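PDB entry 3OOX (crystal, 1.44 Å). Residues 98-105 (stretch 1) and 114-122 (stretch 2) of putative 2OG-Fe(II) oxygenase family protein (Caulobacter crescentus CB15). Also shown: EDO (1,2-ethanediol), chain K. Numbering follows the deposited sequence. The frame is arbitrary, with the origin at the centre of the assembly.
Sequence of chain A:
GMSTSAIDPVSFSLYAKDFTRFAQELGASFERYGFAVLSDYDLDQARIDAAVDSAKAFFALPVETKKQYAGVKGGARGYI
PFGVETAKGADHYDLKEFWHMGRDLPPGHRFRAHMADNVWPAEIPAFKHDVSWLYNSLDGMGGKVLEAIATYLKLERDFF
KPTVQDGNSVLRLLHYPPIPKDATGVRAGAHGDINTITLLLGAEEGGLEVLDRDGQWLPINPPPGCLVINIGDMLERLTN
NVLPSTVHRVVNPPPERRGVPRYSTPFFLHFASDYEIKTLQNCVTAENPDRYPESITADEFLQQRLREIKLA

Stretch 1, residues 98-105: FWHMGRDL
Stretch 2 114-122: HMADNVWPA

An irregular segment can be fixed to a strand and the loop after it without joining a backbone hydrogen-bond ladder: an amide side chain can take the place of a peptide group, with water bridges and apolar contacts around it. Residues 98-105 and 114-122 of this putative 2OG-Fe(II) oxygenase illustrate the principle. Phe-98 to Met-101 lie in a strand that begins earlier in the chain (phi near -120°, psi 125 to 153°); Arg-103 to Leu-105 are loop. Stretch 2 has no regular secondary structure, although from Met-115 to Pro-121 its phi/psi values remain extended. The end-to-end directions differ by 127°, and the closest CA atoms across the stretches are those of Met-101 and Asn-118, 6.2 Å apart.

His-114, with chi1 p, remains out of reach. Met-115, a selenomethionine (m, t, p), points toward stretch 1 and makes apolar contacts: its CB lies 4.0 Å from Leu-105 CD1 (Leu-105 is m, t), and its CE 3.7 Å from Arg-103 CB. Ala-116 turns its CB away, but water 3 donates to both its O and Arg-103 O, 2.8 Å from each. Asp-117, also directed away, accepts a hydrogen bond through its O from ethanediol O2 (2.7 Å), probably a crystallisation additive.

Asn-118 is the centre of the contact. With phi/psi -69/153°, chi1 -78° and chi2 -45°, its side chain presents an acceptor and a donor to Gly-102, as a neighbouring strand's peptides might. Gly-102 N donates to Asn-118 OD1 (2.8 Å, 146°), while Asn-118 ND2 donates to Gly-102 O (2.8 Å, 170°). The second ND2 proton serves Asp-104 OD1 (2.9 Å, 159°), so both amide hydrogens are used. Water 4 accepts from Asn-118 N (3.0 Å) and donates to Asp-104 OD1 (2.9 Å), tying backbone and side chain to the same carboxylate.

Val-119 (chi1 m) brings CG2 to 3.9 Å from Trp-99 CH2, and its O lies at the edge of the Trp-99 ring, 3.3 Å from CZ2. Water 1 links the same two residues, accepting from Trp-99 NE1 (2.9 Å) and donating to Val-119 O (3.0 Å). Trp-99 has chi1 t and chi2 -86°.

Trp-120 (chi1 -55°, chi2 101°) starts away, yet its indole returns: CH2 lies 3.7 Å from SE of Met-101, a selenomethionine with all chi angles t. The selenium sits at the ring edge, 5.0 Å from the six-membered centroid. Water 5 accepts from Trp-120 NE1 (2.9 Å) and donates to Asp-104 OD1 (2.7 Å). Pro-121, C-gamma endo, closes the contact with CD 3.8 Å from Trp-99 CH2; Ala-122 lies beyond reach.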

ATOM      1  N   PHE A  98       3.720   4.360  13.859  1.00 17.46           N
ATOM      2  CA  PHE A  98       3.313   3.251  13.005  1.00 15.18           C
ATOM      3  C   PHE A  98       3.021   1.985  13.809  1.00 15.43           C
ATOM      4  O   PHE A  98       3.669   1.738  14.817  1.00 17.19           O
ATOM      5  CB  PHE A  98       4.463   2.817  12.072  1.00 16.71           C
ATOM      6  CG  PHE A  98       4.962   3.896  11.099  1.00 19.51           C
ATOM      7  CD1 PHE A  98       5.828   4.897  11.515  1.00 18.02           C
ATOM      8  CD2 PHE A  98       4.664   3.815   9.759  1.00 21.01           C
ATOM      9  CE1 PHE A  98       6.312   5.818  10.630  1.00 19.46           C
ATOM     10  CE2 PHE A  98       5.152   4.744   8.841  1.00 22.15           C
ATOM     11  CZ  PHE A  98       5.952   5.752   9.281  1.00 22.30           C
ATOM     12  N   TRP A  99       2.145   1.159  13.250  1.00 17.01           N
ATOM     13  CA  TRP A  99       2.028  -0.252  13.608  1.00 16.74           C
ATOM     14  C   TRP A  99       2.089  -1.050  12.308  1.00 17.15           C
ATOM     15  O   TRP A  99       1.390  -0.715  11.355  1.00 17.90           O
ATOM     16  CB  TRP A  99       0.691  -0.557  14.304  1.00 18.67           C
ATOM     17  CG  TRP A  99       0.621  -1.998  14.719  1.00 18.63           C
ATOM     18  CD1 TRP A  99       0.202  -3.061  13.961  1.00 18.53           C
ATOM     19  CD2 TRP A  99       1.021  -2.534  15.984  1.00 17.85           C
ATOM     20  NE1 TRP A  99       0.311  -4.231  14.681  1.00 19.59           N
ATOM     21  CE2 TRP A  99       0.819  -3.930  15.923  1.00 17.86           C
ATOM     22  CE3 TRP A  99       1.504  -1.973  17.178  1.00 18.39           C
ATOM     23  CZ2 TRP A  99       1.099  -4.770  17.019  1.00 19.64           C
ATOM     24  CZ3 TRP A  99       1.793  -2.822  18.270  1.00 18.32           C
ATOM     25  CH2 TRP A  99       1.578  -4.198  18.172  1.00 19.40           C
ATOM     26  N   HIS A 100       2.903  -2.082  12.261  1.00 17.35           N
ATOM     27  CA  HIS A 100       2.939  -2.956  11.106  1.00 15.72           C
ATOM     28  C   HIS A 100       2.527  -4.384  11.436  1.00 18.41           C
ATOM     29  O   HIS A 100       3.047  -4.983  12.381  1.00 18.80           O
ATOM     30  CB  HIS A 100       4.338  -2.982  10.516  1.00 16.46           C
ATOM     31  CG  HIS A 100       4.693  -1.713   9.820  1.00 15.71           C
ATOM     32  ND1 HIS A 100       5.842  -1.008  10.095  1.00 21.64           N
ATOM     33  CD2 HIS A 100       4.031  -1.009   8.868  1.00 17.91           C
ATOM     34  CE1 HIS A 100       5.880   0.073   9.326  1.00 23.26           C
ATOM     35  NE2 HIS A 100       4.789   0.099   8.574  1.00 17.61           N
HETATM   36  N   MSE A 101       1.600  -4.883  10.633  1.00 17.14           N
HETATM   37  CA  MSE A 101       1.171  -6.267  10.690  1.00 17.17           C
HETATM   38  C   MSE A 101       1.580  -6.938   9.400  1.00 17.82           C
HETATM   39  O   MSE A 101       1.207  -6.480   8.323  1.00 18.57           O
HETATM   40  CB  MSE A 101      -0.351  -6.362  10.857  1.00 16.82           C
HETATM   41  CG  MSE A 101      -0.856  -7.825  10.905  1.00 18.51           C
HETATM   42 SE   MSE A 101      -2.770  -7.928  10.706  0.75 14.05          SE
HETATM   43  CE  MSE A 101      -2.813  -9.821  10.153  1.00 23.95           C
ATOM     44  N   GLY A 102       2.320  -8.041   9.535  1.00 18.33           N
ATOM     45  CA  GLY A 102       2.645  -8.903   8.405  1.00 18.77           C
ATOM     46  C   GLY A 102       1.699 -10.081   8.321  1.00 17.13           C
ATOM     47  O   GLY A 102       0.722 -10.176   9.061  1.00 17.44           O
ATOM     48  N   ARG A 103       2.025 -11.038   7.449  1.00 18.44           N
ATOM     49  CA  ARG A 103       1.193 -12.240   7.292  1.00 18.51           C
ATOM     50  C   ARG A 103       1.336 -13.170   8.489  1.00 16.89           C
ATOM     51  O   ARG A 103       2.446 -13.418   8.921  1.00 18.55           O
ATOM     52  CB  ARG A 103       1.603 -13.006   6.032  1.00 18.18           C
ATOM     53  CG  ARG A 103       0.610 -14.138   5.734  1.00 18.80           C
ATOM     54  CD  ARG A 103       0.750 -14.709   4.350  1.00 18.11           C
ATOM     55  NE  ARG A 103       0.303 -13.758   3.321  1.00 15.99           N
ATOM     56  CZ  ARG A 103      -0.937 -13.431   3.023  1.00 17.10           C
ATOM     57  NH1 ARG A 103      -1.960 -14.031   3.611  1.00 20.81           N
ATOM     58  NH2 ARG A 103      -1.149 -12.525   2.078  1.00 17.88           N
ATOM     59  N   ASP A 104       0.203 -13.691   8.954  1.00 18.92           N
ATOM     60  CA  ASP A 104       0.194 -14.782   9.942  1.00 17.83           C
ATOM     61  C   ASP A 104       0.320 -16.076   9.149  1.00 18.06           C
ATOM     62  O   ASP A 104      -0.592 -16.427   8.383  1.00 20.23           O
ATOM     63  CB  ASP A 104      -1.123 -14.850  10.716  1.00 19.99           C
ATOM     64  CG  ASP A 104      -1.204 -13.855  11.862  1.00 27.36           C
ATOM     65  OD1 ASP A 104      -0.188 -13.605  12.543  1.00 22.75           O
ATOM     66  OD2 ASP A 104      -2.322 -13.354  12.104  1.00 41.20           O
ATOM     67  N   LEU A 105       1.432 -16.776   9.360  1.00 18.70           N
ATOM     68  CA  LEU A 105       1.724 -17.997   8.642  1.00 19.61           C
ATOM     69  C   LEU A 105       1.326 -19.172   9.507  1.00 19.92           C
ATOM     70  O   LEU A 105       1.429 -19.108  10.711  1.00 21.62           O
ATOM     71  CB  LEU A 105       3.218 -18.091   8.330  1.00 19.43           C
ATOM     72  CG  LEU A 105       3.733 -17.063   7.311  1.00 19.49           C
ATOM     73  CD1 LEU A 105       5.284 -17.044   7.292  1.00 16.96           C
ATOM     74  CD2 LEU A 105       3.214 -17.275   5.903  1.00 17.90           C
ATOM     75  N   HIS A 114      12.293 -16.261   7.228  1.00 19.95           N
ATOM     76  CA  HIS A 114      12.572 -14.874   6.847  1.00 19.38           C
ATOM     77  C   HIS A 114      11.394 -13.914   7.055  1.00 19.18           C
ATOM     78  O   HIS A 114      11.559 -12.701   6.892  1.00 21.17           O
ATOM     79  CB  HIS A 114      13.065 -14.762   5.414  1.00 20.53           C
ATOM     80  CG  HIS A 114      11.977 -14.941   4.390  1.00 17.88           C
ATOM     81  ND1 HIS A 114      11.525 -16.197   4.019  1.00 20.83           N
ATOM     82  CD2 HIS A 114      11.272 -14.052   3.652  1.00 18.05           C
ATOM     83  CE1 HIS A 114      10.577 -16.062   3.109  1.00 23.67           C
ATOM     84  NE2 HIS A 114      10.397 -14.780   2.874  1.00 20.22           N
HETATM   85  N   MSE A 115      10.224 -14.429   7.451  1.00 18.81           N
HETATM   86  CA  MSE A 115       9.048 -13.604   7.751  1.00 18.59           C
HETATM   87  C   MSE A 115       8.681 -13.743   9.206  1.00 20.51           C
HETATM   88  O   MSE A 115       8.246 -14.814   9.669  1.00 19.86           O
HETATM   89  CB  MSE A 115       7.862 -14.025   6.868  1.00 18.86           C
HETATM   90  CG  MSE A 115       7.997 -13.505   5.490  1.00 16.22           C
HETATM   91 SE   MSE A 115       6.732 -14.165   4.200  0.75 14.27          SE
HETATM   92  CE  MSE A 115       5.116 -13.716   5.091  1.00 16.73           C
ATOM     93  N   ALA A 116       8.907 -12.659   9.960  1.00 20.54           N
ATOM     94  CA  ALA A 116       8.744 -12.706  11.383  1.00 21.02           C
ATOM     95  C   ALA A 116       7.287 -12.788  11.827  1.00 19.19           C
ATOM     96  O   ALA A 116       6.365 -12.264  11.183  1.00 18.96           O
ATOM     97  CB  ALA A 116       9.431 -11.450  12.032  1.00 21.29           C
ATOM     98  N   ASP A 117       7.084 -13.426  12.973  1.00 19.95           N
ATOM     99  CA  ASP A 117       5.777 -13.505  13.585  1.00 19.59           C
ATOM    100  C   ASP A 117       5.261 -12.107  13.920  1.00 21.14           C
ATOM    101  O   ASP A 117       6.042 -11.200  14.234  1.00 22.09           O
ATOM    102  CB  ASP A 117       5.811 -14.282  14.911  1.00 22.60           C
ATOM    103  CG  ASP A 117       6.033 -15.778  14.737  1.00 25.00           C
ATOM    104  OD1 ASP A 117       5.940 -16.297  13.612  1.00 24.16           O
ATOM    105  OD2 ASP A 117       6.305 -16.442  15.775  1.00 27.02           O
ATOM    106  N   ASN A 118       3.945 -11.954  13.850  1.00 18.64           N
ATOM    107  CA  ASN A 118       3.280 -10.742  14.361  1.00 20.10           C
ATOM    108  C   ASN A 118       3.368 -10.676  15.878  1.00 21.45           C
ATOM    109  O   ASN A 118       3.464 -11.707  16.554  1.00 21.12           O
ATOM    110  CB  ASN A 118       1.826 -10.682  13.946  1.00 19.04           C
ATOM    111  CG  ASN A 118       1.666 -10.249  12.526  1.00 19.80           C
ATOM    112  OD1 ASN A 118       2.322  -9.284  12.091  1.00 19.19           O
ATOM    113  ND2 ASN A 118       0.815 -10.985  11.759  1.00 18.75           N
ATOM    114  N   VAL A 119       3.333  -9.459  16.386  1.00 20.12           N
ATOM    115  CA  VAL A 119       3.079  -9.213  17.790  1.00 19.04           C
ATOM    116  C   VAL A 119       1.730  -8.515  17.864  1.00 19.32           C
ATOM    117  O   VAL A 119       1.209  -8.031  16.856  1.00 19.88           O
ATOM    118  CB  VAL A 119       4.216  -8.380  18.452  1.00 18.96           C
ATOM    119  CG1 VAL A 119       5.538  -9.156  18.415  1.00 22.90           C
ATOM    120  CG2 VAL A 119       4.356  -6.960  17.761  1.00 19.95           C
ATOM    121  N   TRP A 120       1.135  -8.483  19.064  1.00 21.71           N
ATOM    122  CA  TRP A 120      -0.214  -7.953  19.273  1.00 21.55           C
ATOM    123  C   TRP A 120      -0.305  -7.208  20.591  1.00 22.39           C
ATOM    124  O   TRP A 120       0.331  -7.616  21.570  1.00 24.29           O
ATOM    125  CB  TRP A 120      -1.273  -9.064  19.246  1.00 23.31           C
ATOM    126  CG  TRP A 120      -1.247  -9.895  18.032  1.00 23.00           C
ATOM    127  CD1 TRP A 120      -0.703 -11.147  17.904  1.00 26.12           C
ATOM    128  CD2 TRP A 120      -1.713  -9.529  16.731  1.00 20.92           C
ATOM    129  NE1 TRP A 120      -0.836 -11.600  16.610  1.00 25.14           N
ATOM    130  CE2 TRP A 120      -1.477 -10.637  15.876  1.00 20.83           C
ATOM    131  CE3 TRP A 120      -2.378  -8.410  16.212  1.00 23.36           C
ATOM    132  CZ2 TRP A 120      -1.827 -10.621  14.523  1.00 21.33           C
ATOM    133  CZ3 TRP A 120      -2.742  -8.419  14.860  1.00 22.72           C
ATOM    134  CH2 TRP A 120      -2.474  -9.525  14.048  1.00 21.54           C
ATOM    135  N   PRO A 121      -1.075  -6.105  20.621  1.00 22.60           N
ATOM    136  CA  PRO A 121      -1.184  -5.331  21.866  1.00 23.33           C
ATOM    137  C   PRO A 121      -2.266  -5.866  22.801  1.00 25.43           C
ATOM    138  O   PRO A 121      -3.435  -5.679  22.543  1.00 25.52           O
ATOM    139  CB  PRO A 121      -1.553  -3.927  21.372  1.00 26.30           C
ATOM    140  CG  PRO A 121      -2.280  -4.159  20.096  1.00 25.90           C
ATOM    141  CD  PRO A 121      -1.798  -5.466  19.504  1.00 22.24           C
ATOM    142  N   ALA A 122      -1.856  -6.510  23.888  1.00 27.38           N
ATOM    143  CA  ALA A 122      -2.820  -7.104  24.838  1.00 29.95           C
ATOM    144  C   ALA A 122      -3.830  -6.093  25.376  1.00 29.50           C
ATOM    145  O   ALA A 122      -4.965  -6.456  25.729  1.00 29.51           O
ATOM    146  CB  ALA A 122      -2.065  -7.726  25.999  1.00 33.65           C
TER
HETATM  147  C1  EDO K 328       9.812 -11.219  17.024  1.00 26.67           C
HETATM  148  O1  EDO K 328       9.651 -11.195  18.430  1.00 24.06           O
HETATM  149  C2  EDO K 328       8.414 -11.308  16.394  1.00 30.52           C
HETATM  150  O2  EDO K 328       8.598 -11.363  14.996  1.00 41.95           O
HETATM  151  O   HOH W   1       0.155  -7.065  14.269  1.00 18.69           O
HETATM  152  O   HOH W   2       3.080  -7.487  14.007  1.00 18.18           O
HETATM  153  O   HOH W   3       5.163 -12.648   8.730  1.00 17.59           O
HETATM  154  O   HOH W   4       2.522 -14.422  13.047  1.00 22.11           O
HETATM  155  O   HOH W   5      -0.340 -14.106  15.178  1.00 28.51           O